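Local coordinates for protein oligopeptide ABC transporter OppAIV (Borrelia burgdorferi B31, PDB 4GL8) that probably binds oligopeptides outside the inner membrane as the solute-binding component of an ABC transporter, at residues F209-E223 against D233-D245. Residues are numbered along the deposited sequence; the frame is centred on the assembly and turned at random.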
loop_
_atom_site.group_PDB
_atom_site.type_symbol
_atom_site.label_atom_id
_atom_site.label_comp_id
_atom_site.label_asym_id
_atom_site.label_seq_id
_atom_site.Cartn_x
_atom_site.Cartn_y
_atom_site.Cartn_z
ATOM N N PHE A 209 -7.957 14.958 -12.615
ATOM C CA PHE A 209 -9.128 14.256 -13.185
ATOM C C PHE A 209 -10.339 14.107 -12.236
ATOM O O PHE A 209 -10.195 13.917 -11.026
ATOM C CB PHE A 209 -8.703 12.869 -13.664
ATOM C CG PHE A 209 -7.647 12.889 -14.737
ATOM C CD1 PHE A 209 -7.985 13.176 -16.045
ATOM C CD2 PHE A 209 -6.315 12.637 -14.430
ATOM C CE1 PHE A 209 -7.010 13.202 -17.038
ATOM C CE2 PHE A 209 -5.346 12.643 -15.421
ATOM C CZ PHE A 209 -5.688 12.937 -16.724
ATOM N N LYS A 210 -11.523 14.211 -12.827
ATOM C CA LYS A 210 -12.827 13.927 -12.190
ATOM C C LYS A 210 -13.272 12.497 -12.590
ATOM O O LYS A 210 -12.685 11.891 -13.505
ATOM C CB LYS A 210 -13.890 14.953 -12.645
ATOM N N LEU A 211 -14.301 11.982 -11.901
ATOM C CA LEU A 211 -14.913 10.674 -12.189
ATOM C C LEU A 211 -16.124 10.835 -13.129
ATOM O O LEU A 211 -17.204 11.248 -12.721
ATOM C CB LEU A 211 -15.312 9.972 -10.891
ATOM C CG LEU A 211 -15.789 8.516 -10.975
ATOM C CD1 LEU A 211 -14.709 7.569 -11.492
ATOM C CD2 LEU A 211 -16.323 8.033 -9.637
ATOM N N LYS A 212 -15.926 10.508 -14.400
ATOM C CA LYS A 212 -16.965 10.679 -15.405
ATOM C C LYS A 212 -17.974 9.568 -15.278
ATOM O O LYS A 212 -19.173 9.814 -15.219
ATOM C CB LYS A 212 -16.358 10.672 -16.814
ATOM C CG LYS A 212 -17.329 11.129 -17.889
ATOM C CD LYS A 212 -16.776 10.829 -19.271
ATOM C CE LYS A 212 -17.615 11.510 -20.338
ATOM N NZ LYS A 212 -17.126 11.156 -21.700
ATOM N N SER A 213 -17.495 8.336 -15.217
ATOM C CA SER A 213 -18.413 7.190 -15.145
ATOM C C SER A 213 -17.721 5.930 -14.688
ATOM O O SER A 213 -16.507 5.885 -14.485
ATOM C CB SER A 213 -19.011 6.926 -16.531
ATOM O OG SER A 213 -17.961 6.590 -17.415
ATOM N N ARG A 214 -18.507 4.885 -14.576
ATOM C CA ARG A 214 -18.017 3.649 -14.046
ATOM C C ARG A 214 -18.935 2.514 -14.435
ATOM O O ARG A 214 -20.152 2.605 -14.237
ATOM C CB ARG A 214 -18.030 3.751 -12.536
ATOM C CG ARG A 214 -16.886 3.054 -11.889
ATOM C CD ARG A 214 -16.957 3.188 -10.394
ATOM N NE ARG A 214 -16.515 1.933 -9.837
ATOM C CZ ARG A 214 -16.326 1.721 -8.556
ATOM N NH1 ARG A 214 -16.533 2.692 -7.680
ATOM N NH2 ARG A 214 -15.938 0.521 -8.157
ATOM N N VAL A 215 -18.365 1.444 -14.971
ATOM C CA VAL A 215 -19.114 0.197 -15.115
ATOM C C VAL A 215 -18.536 -0.836 -14.137
ATOM O O VAL A 215 -17.365 -1.196 -14.226
ATOM C CB VAL A 215 -19.075 -0.292 -16.563
ATOM C CG1 VAL A 215 -19.992 -1.495 -16.738
ATOM C CG2 VAL A 215 -19.493 0.845 -17.493
ATOM N N LEU A 216 -19.349 -1.284 -13.185
ATOM C CA LEU A 216 -18.859 -2.205 -12.152
ATOM C C LEU A 216 -18.187 -3.449 -12.759
ATOM O O LEU A 216 -18.717 -4.076 -13.677
ATOM C CB LEU A 216 -19.970 -2.610 -11.165
ATOM C CG LEU A 216 -20.557 -1.502 -10.261
ATOM C CD1 LEU A 216 -21.358 -2.117 -9.117
ATOM C CD2 LEU A 216 -19.509 -0.554 -9.693
ATOM N N ASN A 217 -16.998 -3.752 -12.234
ATOM C CA ASN A 217 -16.164 -4.894 -12.648
ATOM C C ASN A 217 -15.652 -4.814 -14.065
ATOM O O ASN A 217 -15.255 -5.811 -14.623
ATOM C CB ASN A 217 -16.881 -6.227 -12.417
ATOM C CG ASN A 217 -17.223 -6.443 -10.959
ATOM O OD1 ASN A 217 -16.412 -6.173 -10.066
ATOM N ND2 ASN A 217 -18.421 -6.920 -10.704
ATOM N N GLU A 218 -15.606 -3.610 -14.615
ATOM C CA GLU A 218 -15.246 -3.430 -15.992
ATOM C C GLU A 218 -14.359 -2.203 -16.229
ATOM O O GLU A 218 -13.267 -2.318 -16.767
ATOM C CB GLU A 218 -16.533 -3.341 -16.811
ATOM C CG GLU A 218 -16.374 -3.794 -18.245
ATOM C CD GLU A 218 -17.528 -3.331 -19.127
ATOM O OE1 GLU A 218 -18.680 -3.765 -18.852
ATOM O OE2 GLU A 218 -17.273 -2.529 -20.078
ATOM N N LYS A 219 -14.827 -1.027 -15.832
ATOM C CA LYS A 219 -14.174 0.241 -16.203
ATOM C C LYS A 219 -14.340 1.345 -15.167
ATOM O O LYS A 219 -15.396 1.498 -14.584
ATOM C CB LYS A 219 -14.792 0.778 -17.489
ATOM C CG LYS A 219 -14.081 0.383 -18.769
ATOM C CD LYS A 219 -14.641 1.179 -19.956
ATOM C CE LYS A 219 -16.022 0.697 -20.385
ATOM N NZ LYS A 219 -16.980 1.828 -20.527
ATOM N N VAL A 220 -13.301 2.151 -14.998
ATOM C CA VAL A 220 -13.425 3.405 -14.262
ATOM C C VAL A 220 -12.945 4.461 -15.261
ATOM O O VAL A 220 -11.819 4.399 -15.719
ATOM C CB VAL A 220 -12.564 3.403 -12.979
ATOM C CG1 VAL A 220 -12.836 4.635 -12.135
ATOM C CG2 VAL A 220 -12.798 2.136 -12.174
ATOM N N VAL A 221 -13.818 5.395 -15.614
ATOM C CA VAL A 221 -13.504 6.431 -16.583
ATOM C C VAL A 221 -13.331 7.752 -15.861
ATOM O O VAL A 221 -14.242 8.236 -15.164
ATOM C CB VAL A 221 -14.588 6.555 -17.664
ATOM C CG1 VAL A 221 -14.137 7.492 -18.782
ATOM C CG2 VAL A 221 -14.932 5.176 -18.242
ATOM N N LEU A 222 -12.146 8.315 -16.024
ATOM C CA LEU A 222 -11.826 9.639 -15.514
ATOM C C LEU A 222 -11.853 10.650 -16.646
ATOM O O LEU A 222 -11.470 10.329 -17.769
ATOM C CB LEU A 222 -10.436 9.639 -14.893
ATOM C CG LEU A 222 -10.244 9.141 -13.462
ATOM C CD1 LEU A 222 -11.113 7.943 -13.156
ATOM C CD2 LEU A 222 -8.772 8.851 -13.170
ATOM N N GLU A 223 -12.284 11.881 -16.358
ATOM C CA GLU A 223 -12.157 12.941 -17.341
ATOM C C GLU A 223 -11.449 14.156 -16.754
ATOM O O GLU A 223 -11.517 14.413 -15.537
ATOM C CB GLU A 223 -13.507 13.311 -17.959
ATOM C CG GLU A 223 -14.381 14.243 -17.127
ATOM C CD GLU A 223 -15.821 14.400 -17.665
ATOM O OE1 GLU A 223 -16.753 14.362 -16.835
ATOM O OE2 GLU A 223 -16.031 14.554 -18.886
ATOM N N ASP A 233 -1.399 22.085 -17.671
ATOM C CA ASP A 233 -0.413 21.078 -18.067
ATOM C C ASP A 233 -1.053 19.710 -18.242
ATOM O O ASP A 233 -0.348 18.712 -18.272
ATOM C CB ASP A 233 0.715 20.954 -17.023
ATOM C CG ASP A 233 1.596 22.199 -16.929
ATOM O OD1 ASP A 233 1.684 23.022 -17.874
ATOM O OD2 ASP A 233 2.240 22.354 -15.874
ATOM N N VAL A 234 -2.378 19.647 -18.314
ATOM C CA VAL A 234 -3.049 18.369 -18.499
ATOM C C VAL A 234 -3.569 18.313 -19.939
ATOM O O VAL A 234 -4.481 19.038 -20.333
ATOM C CB VAL A 234 -4.188 18.138 -17.480
ATOM C CG1 VAL A 234 -4.801 16.754 -17.669
ATOM C CG2 VAL A 234 -3.664 18.273 -16.069
ATOM N N VAL A 235 -2.944 17.464 -20.729
ATOM C CA VAL A 235 -3.289 17.329 -22.134
ATOM C C VAL A 235 -4.360 16.248 -22.369
ATOM O O VAL A 235 -5.187 16.392 -23.254
ATOM C CB VAL A 235 -2.013 17.064 -22.955
ATOM C CG1 VAL A 235 -2.350 16.751 -24.391
ATOM C CG2 VAL A 235 -1.137 18.306 -22.914
ATOM N N LEU A 236 -4.341 15.170 -21.592
ATOM C CA LEU A 236 -5.329 14.083 -21.777
ATOM C C LEU A 236 -6.731 14.572 -21.453
ATOM O O LEU A 236 -6.919 15.316 -20.511
ATOM C CB LEU A 236 -5.000 12.843 -20.920
ATOM C CG LEU A 236 -3.753 12.025 -21.277
ATOM C CD1 LEU A 236 -3.423 11.028 -20.192
ATOM C CD2 LEU A 236 -3.983 11.294 -22.585
ATOM N N ASP A 237 -7.712 14.175 -22.251
ATOM C CA ASP A 237 -9.128 14.457 -21.934
ATOM C C ASP A 237 -9.709 13.373 -21.051
ATOM O O ASP A 237 -10.653 13.605 -20.299
ATOM C CB ASP A 237 -9.947 14.512 -23.210
ATOM C CG ASP A 237 -9.501 15.624 -24.129
ATOM O OD1 ASP A 237 -9.564 16.801 -23.712
ATOM O OD2 ASP A 237 -9.092 15.327 -25.266
ATOM N N SER A 238 -9.156 12.171 -21.164
ATOM C CA SER A 238 -9.701 11.044 -20.463
ATOM C C SER A 238 -8.691 9.938 -20.163
ATOM O O SER A 238 -7.763 9.670 -20.944
ATOM C CB SER A 238 -10.859 10.460 -21.248
ATOM O OG SER A 238 -11.439 9.433 -20.464
ATOM N N ILE A 239 -8.889 9.287 -19.020
ATOM C CA ILE A 239 -8.161 8.080 -18.702
ATOM C C ILE A 239 -9.168 6.990 -18.443
ATOM O O ILE A 239 -10.108 7.197 -17.690
ATOM C CB ILE A 239 -7.256 8.265 -17.478
ATOM C CG1 ILE A 239 -6.109 9.188 -17.835
ATOM C CG2 ILE A 239 -6.733 6.923 -16.976
ATOM C CD1 ILE A 239 -5.415 9.709 -16.603
ATOM N N ILE A 240 -8.983 5.838 -19.076
ATOM C CA ILE A 240 -9.817 4.683 -18.806
ATOM C C ILE A 240 -9.020 3.570 -18.108
ATOM O O ILE A 240 -8.082 3.013 -18.682
ATOM C CB ILE A 240 -10.486 4.118 -20.091
ATOM C CG1 ILE A 240 -11.344 5.194 -20.791
ATOM C CG2 ILE A 240 -11.365 2.906 -19.733
ATOM C CD1 ILE A 240 -11.922 4.729 -22.126
ATOM N N PHE A 241 -9.424 3.249 -16.872
ATOM C CA PHE A 241 -8.882 2.100 -16.144
ATOM C C PHE A 241 -9.710 0.884 -16.492
ATOM O O PHE A 241 -10.873 0.815 -16.125
ATOM C CB PHE A 241 -8.942 2.300 -14.627
ATOM C CG PHE A 241 -7.970 3.300 -14.112
ATOM C CD1 PHE A 241 -6.666 2.931 -13.830
ATOM C CD2 PHE A 241 -8.335 4.610 -13.933
ATOM C CE1 PHE A 241 -5.759 3.851 -13.350
ATOM C CE2 PHE A 241 -7.429 5.539 -13.462
ATOM C CZ PHE A 241 -6.141 5.160 -13.165
ATOM N N PHE A 242 -9.119 -0.062 -17.212
ATOM C CA PHE A 242 -9.766 -1.332 -17.499
ATOM C C PHE A 242 -9.454 -2.320 -16.403
ATOM O O PHE A 242 -8.307 -2.548 -16.045
ATOM C CB PHE A 242 -9.321 -1.892 -18.843
ATOM C CG PHE A 242 -10.082 -1.343 -19.996
ATOM C CD1 PHE A 242 -11.259 -1.956 -20.416
ATOM C CD2 PHE A 242 -9.636 -0.200 -20.665
ATOM C CE1 PHE A 242 -11.973 -1.444 -21.494
ATOM C CE2 PHE A 242 -10.344 0.314 -21.747
ATOM C CZ PHE A 242 -11.512 -0.311 -22.163
ATOM N N VAL A 243 -10.506 -2.874 -15.838
ATOM C CA VAL A 243 -10.385 -3.861 -14.798
ATOM C C VAL A 243 -10.431 -5.233 -15.457
ATOM O O VAL A 243 -11.184 -5.443 -16.429
ATOM C CB VAL A 243 -11.556 -3.756 -13.831
ATOM C CG1 VAL A 243 -11.501 -4.899 -12.835
ATOM C CG2 VAL A 243 -11.531 -2.403 -13.147
ATOM N N THR A 244 -9.601 -6.137 -14.954
ATOM C CA THR A 244 -9.661 -7.560 -15.280
ATOM C C THR A 244 -8.500 -8.231 -14.564
ATOM O O THR A 244 -7.396 -7.681 -14.532
ATOM C CB THR A 244 -9.610 -7.877 -16.797
ATOM O OG1 THR A 244 -9.445 -9.285 -16.993
ATOM C CG2 THR A 244 -8.479 -7.156 -17.477
ATOM N N ASP A 245 -8.799 -9.396 -13.978
ATOM C CA ASP A 245 -7.867 -10.286 -13.274
ATOM C C ASP A 245 -7.088 -11.170 -14.245
ATOM O O ASP A 245 -6.106 -11.821 -13.855
ATOM C CB ASP A 245 -8.671 -11.230 -12.357
ATOM C CG ASP A 245 -9.413 -10.493 -11.258
ATOM O OD1 ASP A 245 -8.979 -9.372 -10.914
ATOM O OD2 ASP A 245 -10.419 -11.028 -10.730
#
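Two donors from consecutive residues grip Leu222 O: Ser238 OG at 2.8 Å and, at 3.1 Å from the same oxygen, Ile239 N. The setting is a mixed sheet, in which 209-215 and 219-223 form a hairpin with two classic beta bulges, Lys212 and Ser213 opposite Val221 and Glu218 and Lys219 opposite Val215; strand 238-242 pairs antiparallel with the hairpin's second arm and parallel with strand 31-35 on its other edge. The hydroxyl lies nearly on the extension of the C=O bond, whereas the amide comes from above the carbonyl plane, 36° out of it. With chi1 at -175°, the hydroxyl of Ser238 is swung to the side opposite its backbone N, and this brings it to the carbonyl. Val220 and Phe241 form a hydrogen-bonded pair, Val220 N reaching Phe241 O at 3.0 Å, and Val243 N extends the ladder to Glu218 O. On the face carrying Lys219, Val221 and Ile240, the lysine lies alongside Phe242, with Lys219 CG over one face of the ring, 4.2 Å from its centroid; Lys219 CD also meets Ile240 CG2. Val220, Leu222, Ile239 and Phe241, all buried, make the other face. There the Phe209 ring extends from the first arm beside Ile239, Phe209 CZ 4.0 Å from Val234 CG1, while Leu34 packs on Ile239 and Phe241. Leu222 CD2 lies in the Phe241 ring plane, 3.6 Å from Phe241 CE2.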